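Local coordinates for protein twin-arginine translocation pathway signal (PDB 5IM2) that probably captures small carboxylates as the extracytoplasmic solute-binding component of a TRAP transporter, and holds a copurified benzoate in its pocket, at residues P132-N137 with Q352-A357. Numbering follows the deposited sequence.
Sequences PFMMTN and QLLTTA
M134, in the irregular segment 132-137, faces A357 on the helical segment 352-357 with their CA atoms 8.5 Å apart, a separation that leaves the meeting to side chains. Both CB atoms are directed at the opposite segment, and most of the reach comes from the methionine, the longer side chain of this pair. Its CG lies beside the backbone N, anti to the carbonyl carbon (chi1 -70°), and bends at chi2 (-69°) and chi3 (-67°) shape the rest of the chain. The terminal methyl is thereby delivered to the helix: M134 CE rests 4.0 Å from A357 CB. One turn back, L354 swings its CD1 inward, at 4.2 Å from both M134 SD and M134 CE, so this leucine methyl touches sulfur and methyl alike, and CE is shared between it and A357 CB. The two longer side chains cross at a slant. These are van der Waals contacts between buried apolar groups, and only 98 Å² is buried in total. On the helix, Q352 NE2 donates to T356 OG1 at 2.9 Å, a bond separate from this apolar patch. M134 also touches R358 and I361 farther along helix 350-367, while L354 packs on helix 334-345; the contact thus joins the loop between strand 111-114 and helix 138-152 to the C-terminal helices.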
# COMPACT_ATOMS: atom_id res chain seq x y z
N PRO A 132 10.23 4.07 8.10
CA PRO A 132 10.02 3.20 9.26
C PRO A 132 9.20 3.89 10.34
O PRO A 132 9.40 5.07 10.66
CB PRO A 132 11.45 2.89 9.72
CG PRO A 132 12.22 2.96 8.49
CD PRO A 132 11.65 4.12 7.72
N PHE A 133 8.25 3.14 10.89
CA PHE A 133 7.51 3.55 12.10
C PHE A 133 6.88 4.94 11.94
O PHE A 133 7.07 5.86 12.75
CB PHE A 133 8.44 3.48 13.32
CG PHE A 133 8.93 2.08 13.60
CD1 PHE A 133 8.11 1.17 14.22
CD2 PHE A 133 10.18 1.67 13.19
CE1 PHE A 133 8.51 -0.10 14.44
CE2 PHE A 133 10.60 0.38 13.41
CZ PHE A 133 9.77 -0.51 14.06
N MET A 134 6.13 5.10 10.83
CA MET A 134 5.35 6.31 10.54
C MET A 134 3.87 6.17 10.89
O MET A 134 3.27 7.12 11.41
CB MET A 134 5.46 6.69 9.07
CG MET A 134 6.79 7.19 8.62
SD MET A 134 7.18 8.82 9.31
CE MET A 134 5.97 9.81 8.50
N MET A 135 3.28 5.01 10.65
CA MET A 135 1.83 4.89 10.70
C MET A 135 1.33 4.65 12.11
O MET A 135 1.95 3.97 12.91
CB MET A 135 1.38 3.73 9.80
CG MET A 135 -0.10 3.40 9.90
SD MET A 135 -0.64 2.05 8.84
CE MET A 135 0.58 0.90 9.19
N THR A 136 0.14 5.20 12.39
CA THR A 136 -0.61 4.83 13.58
C THR A 136 -1.57 3.69 13.18
O THR A 136 -1.23 2.51 13.33
CB THR A 136 -1.35 6.03 14.14
OG1 THR A 136 -2.12 6.64 13.10
CG2 THR A 136 -0.38 7.07 14.64
N ASN A 137 -2.74 4.03 12.63
CA ASN A 137 -3.61 3.05 11.98
C ASN A 137 -3.85 3.45 10.52
O ASN A 137 -3.60 4.59 10.13
CB ASN A 137 -4.94 2.92 12.74
CG ASN A 137 -5.71 4.19 12.74
OD1 ASN A 137 -6.33 4.51 11.76
ND2 ASN A 137 -5.68 4.94 13.87
N GLN A 352 10.64 19.80 5.56
CA GLN A 352 9.24 20.22 5.69
C GLN A 352 8.31 19.06 5.40
O GLN A 352 7.30 18.89 6.09
CB GLN A 352 8.93 21.39 4.76
CG GLN A 352 7.48 21.92 4.87
CD GLN A 352 7.19 22.53 6.21
OE1 GLN A 352 7.86 23.49 6.64
NE2 GLN A 352 6.19 21.96 6.91
N LEU A 353 8.61 18.24 4.38
CA LEU A 353 7.69 17.16 4.03
C LEU A 353 7.56 16.15 5.15
O LEU A 353 6.46 15.65 5.44
CB LEU A 353 8.15 16.48 2.74
CG LEU A 353 8.07 17.37 1.49
CD1 LEU A 353 8.76 16.66 0.37
CD2 LEU A 353 6.59 17.73 1.08
N LEU A 354 8.67 15.81 5.80
CA LEU A 354 8.62 14.82 6.87
C LEU A 354 7.92 15.38 8.10
O LEU A 354 7.13 14.67 8.75
CB LEU A 354 10.03 14.35 7.20
CG LEU A 354 10.16 13.37 8.37
CD1 LEU A 354 9.45 12.07 8.07
CD2 LEU A 354 11.61 13.10 8.67
N THR A 355 8.19 16.65 8.42
CA THR A 355 7.53 17.34 9.52
C THR A 355 6.02 17.39 9.29
O THR A 355 5.23 17.08 10.20
CB THR A 355 8.14 18.75 9.65
OG1 THR A 355 9.53 18.63 9.97
CG2 THR A 355 7.49 19.56 10.75
N THR A 356 5.60 17.75 8.08
CA THR A 356 4.18 17.79 7.80
C THR A 356 3.58 16.40 7.92
O THR A 356 2.49 16.25 8.49
CB THR A 356 3.96 18.41 6.41
OG1 THR A 356 4.29 19.83 6.44
CG2 THR A 356 2.57 18.23 5.91
N ALA A 357 4.25 15.38 7.37
CA ALA A 357 3.66 14.05 7.37
C ALA A 357 3.38 13.57 8.80
O ALA A 357 2.30 13.03 9.09
CB ALA A 357 4.55 13.06 6.63